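Local structure of fructooligosaccharide ABC transporter substrate-binding protein FusA (Streptococcus pneumoniae, 5G61) at residues 293-298 with 413-418. The protein binds short- and long-chain fructooligosaccharides, preferring tetrasaccharides and larger, and serves their import as the solute-binding subunit of the FusABC-MsmK ABC transporter. Numbering follows the deposited sequence.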
ATOM      1  N   GLY A 293      19.920   2.917  22.282  1.00 22.57           N
ATOM      2  CA  GLY A 293      19.073   4.084  22.271  1.00 23.20           C
ATOM      3  C   GLY A 293      18.622   4.532  20.899  1.00 27.03           C
ATOM      4  O   GLY A 293      18.014   5.606  20.786  1.00 21.88           O
ATOM      5  N   GLN A 294      18.914   3.764  19.846  1.00 27.74           N
ATOM      6  CA  GLN A 294      18.263   4.019  18.567  1.00 25.90           C
ATOM      7  C   GLN A 294      16.757   4.043  18.775  1.00 25.88           C
ATOM      8  O   GLN A 294      16.190   3.183  19.455  1.00 26.41           O
ATOM      9  CB  GLN A 294      18.624   2.947  17.539  1.00 28.42           C
ATOM     10  CG  GLN A 294      20.094   2.674  17.403  1.00 24.52           C
ATOM     11  CD  GLN A 294      20.491   1.417  18.135  1.00 28.45           C
ATOM     12  OE1 GLN A 294      20.135   1.219  19.300  1.00 28.90           O
ATOM     13  NE2 GLN A 294      21.208   0.543  17.445  1.00 24.28           N
ATOM     14  N   LYS A 295      16.113   5.064  18.236  1.00 27.55           N
ATOM     15  CA  LYS A 295      14.663   5.175  18.355  1.00 22.70           C
ATOM     16  C   LYS A 295      14.248   5.989  17.139  1.00 27.08           C
ATOM     17  O   LYS A 295      14.431   7.217  17.116  1.00 25.33           O
ATOM     18  CB  LYS A 295      14.241   5.820  19.664  1.00 21.57           C
ATOM     19  CG  LYS A 295      12.833   5.509  20.084  1.00 23.07           C
ATOM     20  CD  LYS A 295      12.472   6.173  21.417  1.00 29.37           C
ATOM     21  CE  LYS A 295      10.987   5.974  21.726  1.00 37.64           C
ATOM     22  NZ  LYS A 295      10.604   6.532  23.032  1.00 36.22           N
ATOM     23  N   HIS A 296      13.743   5.278  16.130  1.00 21.61           N
ATOM     24  CA  HIS A 296      13.521   5.808  14.800  1.00 21.04           C
ATOM     25  C   HIS A 296      12.281   5.167  14.187  1.00 24.20           C
ATOM     26  O   HIS A 296      11.930   4.026  14.498  1.00 27.25           O
ATOM     27  CB  HIS A 296      14.739   5.548  13.927  1.00 18.99           C
ATOM     28  CG  HIS A 296      14.724   6.258  12.606  1.00 20.43           C
ATOM     29  ND1 HIS A 296      14.735   7.635  12.491  1.00 25.74           N
ATOM     30  CD2 HIS A 296      14.767   5.778  11.341  1.00 20.86           C
ATOM     31  CE1 HIS A 296      14.767   7.971  11.213  1.00 23.58           C
ATOM     32  NE2 HIS A 296      14.792   6.862  10.492  1.00 23.60           N
ATOM     33  N   VAL A 297      11.620   5.909  13.308  1.00 21.46           N
ATOM     34  CA  VAL A 297      10.626   5.343  12.411  1.00 23.84           C
ATOM     35  C   VAL A 297      11.053   5.677  10.991  1.00 23.75           C
ATOM     36  O   VAL A 297      11.165   6.851  10.625  1.00 19.86           O
ATOM     37  CB  VAL A 297       9.211   5.868  12.688  1.00 22.78           C
ATOM     38  CG1 VAL A 297       8.268   5.323  11.656  1.00 18.99           C
ATOM     39  CG2 VAL A 297       8.761   5.465  14.075  1.00 23.86           C
ATOM     40  N   ALA A 298      11.299   4.653  10.192  1.00 24.90           N
ATOM     41  CA  ALA A 298      11.602   4.903   8.798  1.00 21.89           C
ATOM     42  C   ALA A 298      10.337   5.356   8.066  1.00 21.55           C
ATOM     43  O   ALA A 298       9.218   4.918   8.356  1.00 18.17           O
ATOM     44  CB  ALA A 298      12.219   3.663   8.157  1.00 18.67           C
ATOM     45  N   VAL A 413       5.185  10.103  14.246  1.00 24.41           N
ATOM     46  CA  VAL A 413       5.730  11.369  13.744  1.00 24.92           C
ATOM     47  C   VAL A 413       6.888  11.928  14.584  1.00 26.26           C
ATOM     48  O   VAL A 413       7.863  12.426  13.993  1.00 25.34           O
ATOM     49  CB  VAL A 413       4.604  12.403  13.588  1.00 27.58           C
ATOM     50  CG1 VAL A 413       5.166  13.794  13.250  1.00 25.99           C
ATOM     51  CG2 VAL A 413       3.674  11.945  12.478  1.00 31.41           C
ATOM     52  N   PRO A 414       6.860  11.876  15.927  1.00 23.39           N
ATOM     53  CA  PRO A 414       8.011  12.387  16.702  1.00 21.34           C
ATOM     54  C   PRO A 414       9.306  11.663  16.437  1.00 23.12           C
ATOM     55  O   PRO A 414      10.363  12.157  16.846  1.00 24.91           O
ATOM     56  CB  PRO A 414       7.587  12.180  18.165  1.00 20.03           C
ATOM     57  CG  PRO A 414       6.125  12.050  18.141  1.00 18.73           C
ATOM     58  CD  PRO A 414       5.749  11.476  16.815  1.00 22.89           C
ATOM     59  N   TYR A 415       9.270  10.494  15.807  1.00 24.89           N
ATOM     60  CA  TYR A 415      10.474   9.705  15.604  1.00 26.53           C
ATOM     61  C   TYR A 415      10.861   9.607  14.136  1.00 28.02           C
ATOM     62  O   TYR A 415      11.809   8.875  13.790  1.00 21.45           O
ATOM     63  CB  TYR A 415      10.292   8.340  16.262  1.00 24.83           C
ATOM     64  CG  TYR A 415      10.084   8.549  17.746  1.00 27.93           C
ATOM     65  CD1 TYR A 415      11.126   9.040  18.538  1.00 30.81           C
ATOM     66  CD2 TYR A 415       8.849   8.318  18.352  1.00 28.11           C
ATOM     67  CE1 TYR A 415      10.954   9.280  19.915  1.00 30.25           C
ATOM     68  CE2 TYR A 415       8.664   8.547  19.739  1.00 28.66           C
ATOM     69  CZ  TYR A 415       9.723   9.027  20.507  1.00 34.46           C
ATOM     70  OH  TYR A 415       9.572   9.264  21.864  1.00 41.42           O
ATOM     71  N   MET A 416      10.200  10.389  13.275  1.00 23.14           N
ATOM     72  CA  MET A 416      10.587  10.493  11.873  1.00 24.68           C
ATOM     73  C   MET A 416      11.634  11.593  11.739  1.00 23.09           C
ATOM     74  O   MET A 416      11.335  12.738  11.423  1.00 27.16           O
ATOM     75  CB  MET A 416       9.364  10.754  11.008  1.00 27.79           C
ATOM     76  CG  MET A 416       8.234   9.733  11.227  1.00 25.77           C
ATOM     77  SD  MET A 416       6.904   9.960  10.017  1.00 26.11           S
ATOM     78  CE  MET A 416       5.551   9.042  10.773  1.00 26.11           C
ATOM     79  N   SER A 417      12.892  11.218  11.979  1.00 25.32           N
ATOM     80  CA  SER A 417      14.006  12.154  11.908  1.00 23.22           C
ATOM     81  C   SER A 417      14.394  12.565  10.485  1.00 24.84           C
ATOM     82  O   SER A 417      15.128  13.544  10.318  1.00 25.11           O
ATOM     83  CB  SER A 417      15.225  11.536  12.549  1.00 22.75           C
ATOM     84  OG  SER A 417      14.919  11.076  13.836  1.00 40.78           O
ATOM     85  N   ASN A 418      13.994  11.819   9.474  1.00 20.60           N
ATOM     86  CA  ASN A 418      14.353  12.152   8.098  1.00 25.02           C
ATOM     87  C   ASN A 418      13.416  13.253   7.602  1.00 28.96           C
ATOM     88  O   ASN A 418      12.191  13.071   7.562  1.00 28.39           O
ATOM     89  CB  ASN A 418      14.272  10.915   7.197  1.00 22.59           C
ATOM     90  CG  ASN A 418      15.287   9.816   7.585  1.00 25.62           C
ATOM     91  OD1 ASN A 418      15.197   9.217   8.668  1.00 23.81           O
ATOM     92  ND2 ASN A 418      16.223   9.528   6.689  1.00 17.37           N
TER
HETATM   93  O   HOH W   1      15.294   8.599  15.310  1.00 20.43           O
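Y415 buries more surface here than any other residue, and K295 crosses it. The lysine chain, fully extended with CG anti to the backbone N (chi1 -158°), runs obliquely over one face of the phenol; its CE stands 4.0 Å from the ring centroid, a CH-pi contact. NZ then reaches the rim and donates a hydrogen bond to Y415 OH at 3.1 Å. Lysine suits the place because its methylenes can cover an aromatic face while the ammonium meets the hydroxyl.

The backbones are joined where V297 N donates to Y415 O, 3.0 Å away with an N-H...O angle of 159°. The donor stands well above the carbonyl plane, and the same oxygen also takes a weak bond from S417 N. Beside this link, V297 CG2 packs on Y415 CB at 3.9 Å and V297 CB faces M416 CG; V287 and V135 also touch the branched valine, which suits this buried spot.

The imidazole of H296 sets its edge against S417 and N418. Histidine suits this place because its flat ring presents ND1 at the edge to a water, 3.0 Å away, that also binds S417 OG. N418 ND2 is anchored on V212 O.

The contact thus ties the loop following strand 282-284 to the 3-10 turn and inverse gamma turn (centred on M416) after helix 399-412; the N418 side chain is about 7 Å from that of D219, a ligand of the second calcium site. One backbone bond fixes the pairing of V297 with Y415, apolar packing lies beside it, and the lysine-tyrosine and water-linked groups hold the more exposed margins.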